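Local coordinates for protein U4/U6 snRNA-associated-splicing factor PRP24 (Saccharomyces cerevisiae, PDB 4N0T) that binds U6 snRNA through tandem RNA recognition motifs, promotes annealing of U4 and U6 snRNAs and acts as a recycling factor of the yeast spliceosome, at residues T66-V71 against E76-H81; N100-L105 against V110-I115; N193-S198 against S243-R248; E302-N307 against A334-I339. One frame throughout, in Å; residues are numbered along the deposited sequence.

Contact 1. Residues T66-V71 against E76-H81; sequences TKTHKV and EIIVSH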
# COMPACT_ATOMS: atom_id res chain seq x y z
N THR A 66 5.49 -12.69 -33.50
CA THR A 66 5.56 -13.41 -34.78
C THR A 66 4.43 -14.43 -34.92
O THR A 66 4.16 -14.92 -36.03
CB THR A 66 6.92 -14.11 -35.04
OG1 THR A 66 7.06 -15.25 -34.19
CG2 THR A 66 8.09 -13.15 -34.85
N LYS A 67 3.77 -14.76 -33.81
CA LYS A 67 2.62 -15.66 -33.86
C LYS A 67 1.33 -14.95 -34.23
O LYS A 67 0.28 -15.59 -34.28
CB LYS A 67 2.40 -16.38 -32.52
CG LYS A 67 3.62 -17.09 -31.96
CD LYS A 67 3.98 -18.29 -32.81
CE LYS A 67 4.98 -19.17 -32.09
NZ LYS A 67 5.26 -20.39 -32.91
N THR A 68 1.37 -13.64 -34.46
CA THR A 68 0.14 -12.93 -34.77
C THR A 68 -0.44 -13.44 -36.09
O THR A 68 0.30 -13.73 -37.03
CB THR A 68 0.33 -11.42 -34.80
OG1 THR A 68 -0.95 -10.79 -34.78
CG2 THR A 68 1.13 -10.97 -36.04
N HIS A 69 -1.76 -13.58 -36.09
CA HIS A 69 -2.53 -14.09 -37.24
C HIS A 69 -2.27 -15.56 -37.56
O HIS A 69 -2.68 -16.05 -38.62
CB HIS A 69 -2.37 -13.17 -38.46
CG HIS A 69 -3.02 -11.84 -38.28
ND1 HIS A 69 -4.39 -11.68 -38.23
CD2 HIS A 69 -2.49 -10.61 -38.08
CE1 HIS A 69 -4.68 -10.41 -38.03
NE2 HIS A 69 -3.54 -9.73 -37.93
N LYS A 70 -1.62 -16.27 -36.64
CA LYS A 70 -1.57 -17.73 -36.72
C LYS A 70 -2.87 -18.31 -36.17
O LYS A 70 -3.70 -17.58 -35.61
CB LYS A 70 -0.37 -18.31 -35.96
CG LYS A 70 0.99 -17.87 -36.47
CD LYS A 70 1.11 -18.04 -37.98
CE LYS A 70 2.43 -17.46 -38.48
NZ LYS A 70 2.44 -17.27 -39.96
N VAL A 71 -3.05 -19.61 -36.34
CA VAL A 71 -4.31 -20.24 -35.98
C VAL A 71 -4.13 -21.18 -34.81
O VAL A 71 -3.22 -22.02 -34.80
CB VAL A 71 -4.90 -21.00 -37.19
CG1 VAL A 71 -6.15 -21.78 -36.78
CG2 VAL A 71 -5.20 -20.00 -38.30
N GLU A 76 -8.14 -17.53 -35.28
CA GLU A 76 -7.02 -16.71 -35.73
C GLU A 76 -6.71 -15.71 -34.62
O GLU A 76 -7.54 -14.85 -34.31
CB GLU A 76 -7.39 -15.94 -37.00
CG GLU A 76 -6.24 -15.12 -37.60
CD GLU A 76 -6.56 -14.58 -38.98
OE1 GLU A 76 -6.09 -13.46 -39.30
OE2 GLU A 76 -7.26 -15.27 -39.76
N ILE A 77 -5.53 -15.83 -34.01
CA ILE A 77 -5.16 -14.96 -32.88
C ILE A 77 -4.48 -13.68 -33.36
O ILE A 77 -3.99 -13.60 -34.49
CB ILE A 77 -4.24 -15.68 -31.86
CG1 ILE A 77 -2.90 -16.08 -32.50
CG2 ILE A 77 -4.95 -16.90 -31.27
CD1 ILE A 77 -1.88 -16.63 -31.52
N ILE A 78 -4.45 -12.67 -32.49
CA ILE A 78 -3.73 -11.44 -32.76
C ILE A 78 -2.82 -11.26 -31.56
O ILE A 78 -3.27 -11.39 -30.42
CB ILE A 78 -4.68 -10.23 -32.91
CG1 ILE A 78 -5.67 -10.49 -34.06
CG2 ILE A 78 -3.90 -8.95 -33.19
CD1 ILE A 78 -6.78 -9.45 -34.19
N VAL A 79 -1.54 -11.03 -31.83
CA VAL A 79 -0.58 -10.83 -30.76
C VAL A 79 0.08 -9.47 -30.96
O VAL A 79 0.56 -9.15 -32.06
CB VAL A 79 0.49 -11.96 -30.73
CG1 VAL A 79 1.44 -11.77 -29.54
CG2 VAL A 79 -0.16 -13.36 -30.68
N SER A 80 0.13 -8.66 -29.90
CA SER A 80 0.63 -7.30 -30.03
C SER A 80 1.35 -6.88 -28.76
O SER A 80 1.13 -7.48 -27.71
CB SER A 80 -0.52 -6.34 -30.31
OG SER A 80 -1.49 -6.43 -29.28
N HIS A 81 2.20 -5.87 -28.87
CA HIS A 81 2.78 -5.26 -27.67
C HIS A 81 1.63 -4.71 -26.82
O HIS A 81 0.71 -4.08 -27.35
CB HIS A 81 3.73 -4.11 -28.04
CG HIS A 81 5.02 -4.55 -28.64
ND1 HIS A 81 5.98 -5.25 -27.94
CD2 HIS A 81 5.54 -4.36 -29.89
CE1 HIS A 81 7.02 -5.48 -28.72
NE2 HIS A 81 6.77 -4.96 -29.91
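T68, H69 and K70 close onto I77 and V79 where the loop after helix 58-65 of the first RNA recognition motif (RRM) folds back on strand 75-81. This loop leads into the short strand 71-72, paired antiparallel with strand 75-81 at V71 and E76. A type II beta turn from K67 to K70 brings the loop round, and its last residue continues the pairing: I77 N donates to K70 O at 3.0 Å, almost straight along the carbonyl bond. On the close-packed side, H69 N reaches I77 O at 2.7 Å, while T68 uses its side chain, not its backbone, to bond the strand. With OG1 set opposite its backbone N (chi1 -166°), the hydroxyl accepts a nearly linear bond from V79 N at 3.0 Å. V79 CB lies against T68 CB, and I77 lays CG1 against K70 O and CD1 3.7 Å from K67 O. Both are buried, I77 also meeting Y28 of helix 22-29 and V79 meeting I65 of helix 58-65.

The outer side is looser and largely exposed. There the H69 ring lies alongside I78, its CE1 4.1 Å from I78 CG1, and E76 brings its carboxylate to the ND1 edge of the ring, planes 74° apart. H69 ND1 donates to E76 OE1 at 2.7 Å; OE1 accepts on its anti lone pair and sits 17° out of the H69 ring plane.

Contact 2. Residues N100-L105 against V110-I115; sequences NIRDLL and VVALSI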
# COMPACT_ATOMS: atom_id res chain seq x y z
N ASN A 100 -12.83 -6.49 -5.60
CA ASN A 100 -13.63 -5.27 -5.65
C ASN A 100 -13.27 -4.41 -6.85
O ASN A 100 -14.14 -3.83 -7.50
CB ASN A 100 -13.47 -4.44 -4.36
CG ASN A 100 -14.03 -5.14 -3.13
OD1 ASN A 100 -13.40 -5.14 -2.07
ND2 ASN A 100 -15.20 -5.73 -3.27
N ILE A 101 -11.98 -4.31 -7.14
CA ILE A 101 -11.55 -3.50 -8.27
C ILE A 101 -11.98 -4.16 -9.57
O ILE A 101 -12.45 -3.49 -10.50
CB ILE A 101 -10.01 -3.30 -8.25
CG1 ILE A 101 -9.64 -2.52 -7.00
CG2 ILE A 101 -9.55 -2.60 -9.51
CD1 ILE A 101 -8.13 -2.44 -6.71
N ARG A 102 -11.84 -5.48 -9.63
CA ARG A 102 -12.25 -6.22 -10.81
C ARG A 102 -13.74 -5.99 -11.06
O ARG A 102 -14.16 -5.74 -12.19
CB ARG A 102 -11.95 -7.71 -10.67
CG ARG A 102 -12.22 -8.49 -11.97
CD ARG A 102 -11.82 -9.96 -11.84
NE ARG A 102 -10.52 -10.12 -11.18
CZ ARG A 102 -9.35 -10.22 -11.82
NH1 ARG A 102 -9.30 -10.21 -13.14
NH2 ARG A 102 -8.23 -10.35 -11.12
N ASP A 103 -14.53 -6.01 -9.99
CA ASP A 103 -15.97 -5.81 -10.12
C ASP A 103 -16.35 -4.40 -10.58
O ASP A 103 -17.28 -4.23 -11.37
CB ASP A 103 -16.69 -6.23 -8.83
CG ASP A 103 -16.55 -7.72 -8.54
OD1 ASP A 103 -16.29 -8.49 -9.48
OD2 ASP A 103 -16.70 -8.12 -7.36
N LEU A 104 -15.60 -3.38 -10.13
CA LEU A 104 -15.77 -2.02 -10.64
C LEU A 104 -15.70 -1.94 -12.16
O LEU A 104 -16.54 -1.31 -12.80
CB LEU A 104 -14.68 -1.08 -10.10
CG LEU A 104 -14.84 -0.27 -8.82
CD1 LEU A 104 -13.72 0.75 -8.76
CD2 LEU A 104 -16.20 0.41 -8.77
N LEU A 105 -14.67 -2.55 -12.74
CA LEU A 105 -14.50 -2.52 -14.19
C LEU A 105 -15.56 -3.40 -14.88
O LEU A 105 -16.04 -3.06 -15.96
CB LEU A 105 -13.08 -2.96 -14.58
CG LEU A 105 -11.97 -1.91 -14.55
CD1 LEU A 105 -11.79 -1.30 -13.16
CD2 LEU A 105 -10.67 -2.52 -15.04
N VAL A 110 -15.77 -3.53 -18.82
CA VAL A 110 -14.37 -3.55 -19.20
C VAL A 110 -13.70 -4.83 -18.66
O VAL A 110 -13.74 -5.10 -17.46
CB VAL A 110 -13.64 -2.32 -18.63
CG1 VAL A 110 -12.13 -2.45 -18.84
CG2 VAL A 110 -14.17 -1.05 -19.29
N VAL A 111 -13.12 -5.62 -19.56
CA VAL A 111 -12.40 -6.82 -19.16
C VAL A 111 -11.07 -6.42 -18.52
O VAL A 111 -10.37 -5.57 -19.06
CB VAL A 111 -12.11 -7.70 -20.38
CG1 VAL A 111 -11.24 -8.90 -20.00
CG2 VAL A 111 -13.42 -8.15 -21.03
N ALA A 112 -10.76 -7.00 -17.37
CA ALA A 112 -9.47 -6.75 -16.71
C ALA A 112 -8.58 -7.98 -16.82
O ALA A 112 -8.99 -9.09 -16.45
CB ALA A 112 -9.67 -6.37 -15.26
N LEU A 113 -7.36 -7.78 -17.30
CA LEU A 113 -6.41 -8.88 -17.42
C LEU A 113 -5.58 -9.10 -16.16
O LEU A 113 -5.24 -10.24 -15.82
CB LEU A 113 -5.49 -8.65 -18.61
CG LEU A 113 -6.09 -8.95 -19.98
CD1 LEU A 113 -5.29 -8.24 -21.06
CD2 LEU A 113 -6.07 -10.44 -20.21
N SER A 114 -5.23 -8.02 -15.46
CA SER A 114 -4.31 -8.14 -14.33
C SER A 114 -4.53 -6.96 -13.41
O SER A 114 -4.69 -5.83 -13.87
CB SER A 114 -2.86 -8.14 -14.84
OG SER A 114 -1.93 -8.12 -13.75
N ILE A 115 -4.60 -7.24 -12.11
CA ILE A 115 -4.72 -6.18 -11.11
C ILE A 115 -3.61 -6.43 -10.10
O ILE A 115 -3.52 -7.50 -9.51
CB ILE A 115 -6.11 -6.22 -10.44
CG1 ILE A 115 -7.20 -5.98 -11.48
CG2 ILE A 115 -6.24 -5.13 -9.37
CD1 ILE A 115 -8.60 -6.37 -11.00
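V110, the first residue of the second segment, meets L105 through both backbone and side chain. Its N donates to L105 O at 2.9 Å, approaching from above the carbonyl plane, and ties the chain leaving helix 98-107 back to that helix. V110 CB packs on L105 CB, and V110 CG1 lies 4.1 Å from L105 CD2 as the two side chains cross at a slant. Two residues on, A112 directs its methyl at the same leucine branch: A112 CB is 4.0 Å from L105 CD2, so this one methyl is shared by V110 and A112. A112 O comes to the edge of the R102 guanidinium, with R102 NH1 3.5 Å away, near the group's plane and without a hydrogen bond. This is the first helix of the second RNA recognition motif lying against the edge strand 112-116 that follows it, in the usual beta-alpha-beta order of the fold. At L113 and S114 the strand makes a classic beta bulge, both residues facing D132 of strand 128-133. Beyond the bulge I115 points back to the helix, and its CD1 is wedged between backbone and side chain of R102, 3.6 Å from R102 CB. The arginine leaves its backbone with CG opposite N (chi1 -173°), then bends at chi3 (-44°), which folds the guanidinium over I115 CD1; that methyl sits 3.9 Å above the centre of the guanidinium plane. I115 CD1 also lies 4.2 Å from I101 CG2, on the inner side where I101 continues to I131.

Contact 3. Residues N193-S198 against S243-R248; sequences NLLRES and SLLGNR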
# COMPACT_ATOMS: atom_id res chain seq x y z
N ASN A 193 4.93 33.63 15.18
CA ASN A 193 5.70 34.84 14.86
C ASN A 193 7.13 34.72 15.35
O ASN A 193 8.07 35.05 14.63
CB ASN A 193 5.05 36.09 15.46
CG ASN A 193 3.71 36.40 14.82
OD1 ASN A 193 3.39 35.91 13.74
ND2 ASN A 193 2.91 37.22 15.51
N LEU A 194 7.30 34.25 16.59
CA LEU A 194 8.63 34.07 17.17
C LEU A 194 9.44 33.03 16.41
O LEU A 194 10.62 33.25 16.13
CB LEU A 194 8.51 33.71 18.65
CG LEU A 194 9.76 33.51 19.52
CD1 LEU A 194 10.20 32.06 19.55
CD2 LEU A 194 10.93 34.39 19.09
N LEU A 195 8.80 31.91 16.06
CA LEU A 195 9.47 30.86 15.32
C LEU A 195 9.90 31.35 13.94
O LEU A 195 11.04 31.10 13.51
CB LEU A 195 8.57 29.62 15.19
CG LEU A 195 8.30 28.98 16.55
CD1 LEU A 195 7.31 27.83 16.45
CD2 LEU A 195 9.62 28.51 17.19
N ARG A 196 9.01 32.07 13.25
CA ARG A 196 9.36 32.67 11.96
C ARG A 196 10.55 33.61 12.10
O ARG A 196 11.50 33.52 11.31
CB ARG A 196 8.17 33.44 11.37
CG ARG A 196 7.08 32.55 10.84
CD ARG A 196 5.95 33.31 10.12
NE ARG A 196 4.97 32.38 9.57
CZ ARG A 196 5.08 31.82 8.37
NH1 ARG A 196 6.12 32.10 7.60
NH2 ARG A 196 4.14 30.97 7.94
N GLU A 197 10.50 34.49 13.09
CA GLU A 197 11.59 35.45 13.30
C GLU A 197 12.92 34.74 13.56
O GLU A 197 13.97 35.20 13.13
CB GLU A 197 11.28 36.38 14.47
CG GLU A 197 10.14 37.35 14.23
CD GLU A 197 9.63 37.99 15.51
OE1 GLU A 197 8.66 38.77 15.44
OE2 GLU A 197 10.21 37.70 16.59
N SER A 198 12.86 33.60 14.26
CA SER A 198 14.08 32.92 14.67
C SER A 198 14.69 32.06 13.57
O SER A 198 15.89 31.77 13.60
CB SER A 198 13.82 32.07 15.92
OG SER A 198 13.41 32.89 17.00
N SER A 243 20.34 25.03 20.83
CA SER A 243 20.48 26.47 21.05
C SER A 243 19.46 26.96 22.07
O SER A 243 18.48 26.26 22.38
CB SER A 243 20.34 27.24 19.73
OG SER A 243 18.98 27.35 19.37
N LEU A 244 19.71 28.14 22.62
CA LEU A 244 18.76 28.76 23.54
C LEU A 244 17.78 29.65 22.79
O LEU A 244 18.18 30.44 21.93
CB LEU A 244 19.50 29.62 24.59
CG LEU A 244 20.17 28.87 25.75
CD1 LEU A 244 20.98 29.83 26.62
CD2 LEU A 244 19.13 28.18 26.59
N LEU A 245 16.50 29.48 23.10
CA LEU A 245 15.46 30.42 22.72
C LEU A 245 14.90 30.95 24.01
O LEU A 245 14.27 30.21 24.78
CB LEU A 245 14.34 29.71 21.96
CG LEU A 245 14.27 29.84 20.44
CD1 LEU A 245 12.91 29.37 19.92
CD2 LEU A 245 14.55 31.27 20.01
N GLY A 246 15.12 32.24 24.28
CA GLY A 246 14.84 32.76 25.60
C GLY A 246 15.67 31.98 26.60
O GLY A 246 16.88 31.87 26.45
N ASN A 247 15.01 31.40 27.60
CA ASN A 247 15.73 30.60 28.59
C ASN A 247 15.50 29.10 28.41
O ASN A 247 15.69 28.31 29.34
CB ASN A 247 15.35 31.03 30.01
CG ASN A 247 13.86 31.08 30.21
OD1 ASN A 247 13.11 30.28 29.65
ND2 ASN A 247 13.40 32.05 31.01
N ARG A 248 15.12 28.71 27.21
CA ARG A 248 14.80 27.32 26.96
C ARG A 248 15.74 26.74 25.90
O ARG A 248 15.90 27.33 24.83
CB ARG A 248 13.33 27.22 26.54
CG ARG A 248 12.82 25.83 26.30
CD ARG A 248 12.83 24.98 27.56
NE ARG A 248 11.76 25.26 28.53
CZ ARG A 248 10.58 24.64 28.54
NH1 ARG A 248 10.27 23.74 27.61
NH2 ARG A 248 9.69 24.94 29.48
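With its CG opposite the backbone N (chi1 -178°), L194 extends its branch from the helix toward L245, whose own chi1 of -102° lies off the common staggered values and sends its two methyls to different partners. The leucines reach toward each other tip to tip, with L194 CD1 3.8 Å from L245 CD1. The same L245 methyl is grazed from the helix's inner side by L195 CD2, at 4.4 Å. Its other methyl, CD2, rests 3.6 Å from S198 OG, a contact of a hydroxyl with an apolar group.

That hydroxyl is turned back to its own helix: S198 OG donates to L194 O at 2.9 Å, from 35° above the carbonyl plane. S198 N reaches the same oxygen from the opposite face, so L194 O is gripped by two donors of one residue one helical turn later. This bond fixes the hydroxyl's direction and satisfies it within its own helix, so its contact with the L245 methyl does not leave it without a partner.

L245 opens the type II' beta turn to R248, which joins the short edge strand 244-245 to strand 248-254. In this third RNA recognition motif the contact therefore links helix 192-199 to the hairpin, with L245 also touching L189 and I250, and L195 lying on A224 and M226 of strand 222-228.

Contact 4. Residues E302-N307 against A334-I339; sequences EEIHIN and AKMLMI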
# COMPACT_ATOMS: atom_id res chain seq x y z
N GLU A 302 -16.92 -9.02 10.23
CA GLU A 302 -17.94 -9.63 9.37
C GLU A 302 -17.98 -11.15 9.45
O GLU A 302 -19.05 -11.75 9.34
CB GLU A 302 -17.75 -9.20 7.91
CG GLU A 302 -17.91 -7.69 7.69
CD GLU A 302 -17.73 -7.29 6.24
OE1 GLU A 302 -17.67 -8.19 5.37
OE2 GLU A 302 -17.66 -6.07 5.97
N GLU A 303 -16.81 -11.77 9.61
CA GLU A 303 -16.73 -13.23 9.63
C GLU A 303 -16.70 -13.80 11.05
O GLU A 303 -17.27 -14.86 11.32
CB GLU A 303 -15.53 -13.73 8.83
CG GLU A 303 -15.54 -13.32 7.36
CD GLU A 303 -16.74 -13.89 6.61
OE1 GLU A 303 -17.15 -15.04 6.90
OE2 GLU A 303 -17.27 -13.18 5.72
N ILE A 304 -16.02 -13.11 11.97
CA ILE A 304 -15.86 -13.62 13.32
C ILE A 304 -16.88 -12.98 14.27
O ILE A 304 -17.05 -13.42 15.41
CB ILE A 304 -14.41 -13.42 13.81
CG1 ILE A 304 -13.43 -13.89 12.73
CG2 ILE A 304 -14.14 -14.14 15.12
CD1 ILE A 304 -13.54 -15.39 12.38
N HIS A 305 -17.55 -11.94 13.78
CA HIS A 305 -18.63 -11.26 14.51
C HIS A 305 -18.13 -10.58 15.79
O HIS A 305 -18.84 -10.50 16.80
CB HIS A 305 -19.81 -12.21 14.76
CG HIS A 305 -20.36 -12.79 13.50
ND1 HIS A 305 -20.13 -14.10 13.12
CD2 HIS A 305 -21.09 -12.23 12.50
CE1 HIS A 305 -20.72 -14.33 11.96
NE2 HIS A 305 -21.30 -13.21 11.56
N ILE A 306 -16.91 -10.08 15.70
CA ILE A 306 -16.30 -9.29 16.75
C ILE A 306 -16.80 -7.85 16.59
O ILE A 306 -16.93 -7.36 15.46
CB ILE A 306 -14.77 -9.33 16.61
CG1 ILE A 306 -14.26 -10.77 16.73
CG2 ILE A 306 -14.10 -8.48 17.66
CD1 ILE A 306 -12.82 -10.95 16.28
N ASN A 307 -17.09 -7.19 17.69
CA ASN A 307 -17.47 -5.78 17.64
C ASN A 307 -16.24 -4.90 17.43
O ASN A 307 -15.18 -5.13 18.01
CB ASN A 307 -18.18 -5.39 18.93
CG ASN A 307 -18.79 -4.01 18.86
OD1 ASN A 307 -18.10 -3.01 19.00
ND2 ASN A 307 -20.10 -3.96 18.66
N ALA A 334 -7.96 -14.15 25.00
CA ALA A 334 -7.87 -15.60 25.13
C ALA A 334 -8.93 -16.33 24.31
O ALA A 334 -8.65 -17.36 23.68
CB ALA A 334 -7.95 -16.01 26.59
N LYS A 335 -10.15 -15.81 24.32
CA LYS A 335 -11.22 -16.43 23.55
C LYS A 335 -10.98 -16.26 22.05
O LYS A 335 -11.27 -17.17 21.26
CB LYS A 335 -12.58 -15.83 23.93
CG LYS A 335 -13.76 -16.48 23.20
CD LYS A 335 -13.77 -18.01 23.32
CE LYS A 335 -14.97 -18.61 22.61
NZ LYS A 335 -16.29 -18.14 23.15
N MET A 336 -10.46 -15.10 21.66
CA MET A 336 -10.13 -14.87 20.26
C MET A 336 -9.00 -15.79 19.81
O MET A 336 -8.99 -16.24 18.67
CB MET A 336 -9.75 -13.41 20.04
CG MET A 336 -10.93 -12.48 20.15
SD MET A 336 -12.26 -12.94 19.02
CE MET A 336 -13.47 -13.61 20.16
N LEU A 337 -8.07 -16.08 20.71
CA LEU A 337 -6.99 -17.01 20.41
C LEU A 337 -7.58 -18.35 19.97
O LEU A 337 -7.20 -18.92 18.95
CB LEU A 337 -6.11 -17.21 21.64
CG LEU A 337 -4.84 -18.04 21.41
CD1 LEU A 337 -3.76 -17.21 20.74
CD2 LEU A 337 -4.32 -18.64 22.70
N MET A 338 -8.52 -18.84 20.76
CA MET A 338 -9.18 -20.10 20.46
C MET A 338 -9.98 -20.08 19.15
O MET A 338 -9.84 -20.96 18.30
CB MET A 338 -10.10 -20.50 21.62
CG MET A 338 -10.88 -21.76 21.35
SD MET A 338 -12.16 -22.04 22.59
CE MET A 338 -11.17 -22.17 24.08
N ILE A 339 -10.84 -19.07 19.01
CA ILE A 339 -11.69 -18.94 17.83
C ILE A 339 -10.89 -18.79 16.53
O ILE A 339 -11.21 -19.39 15.51
CB ILE A 339 -12.67 -17.74 17.98
CG1 ILE A 339 -13.77 -18.06 18.99
CG2 ILE A 339 -13.29 -17.37 16.64
CD1 ILE A 339 -14.73 -16.90 19.22
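M336 meets I306 and I304 through its sulfur, and its path explains the contact. Starting from CB, the side chain leaves helix 330-340 with CG opposite the carbonyl carbon (chi1 -70°). CB and CG make no close approach to the loop. A bend at chi2 (-56°) then carries SD across to the loop, where it lies 3.4 Å from I306 CD1 and 3.7 Å from I306 CG1. The same sulfur has a looser neighbour in I304 CG2, at 4.5 Å. At the tip, CE turns off again and approaches neither isoleucine closely, so SD alone does the touching.

I306 slides past M336 in the opposite direction, so that the last bond of the isoleucine, CG1 to CD1, lies beside the sulfur. I339 and I304 likewise slide past each other in opposite directions, their CG2 methyls 3.7 Å apart. The contact is thus wholly apolar, running from buried I306 and M336 outward to exposed I339.

H305, with a positive phi (64°), is where the chain leaves helix 293-302; I304 before it and I306 after it both point at helix 330-340. I304 also packs on F299 and L340, and I306 on L300 and F332. Here the loop after the first helix packs on the second, both helices lying on one side of the sheet in the beta-alpha-beta-beta-alpha-beta fold of this occluded RRM.

Overall arrangement
The four contacts follow one another along the chain, one in each of four RRM domains, the last being the occluded RRM. Each domain has the four-stranded antiparallel RRM sheet, extended at one edge by a short hairpin strand. Contacts 1 and 3 each involve that hairpin, contact 2 the edge strand at the other side of its sheet, and contact 4 joins the loop after the first helix to the second helix. The centres of contacts 1 and 2 are 24 Å apart, those of contacts 1 and 3 71 Å, across the chain's centre. Nearest atoms of contacts 2 and 4 are about 9 Å apart, so the second and fourth domains come close while the third stands apart.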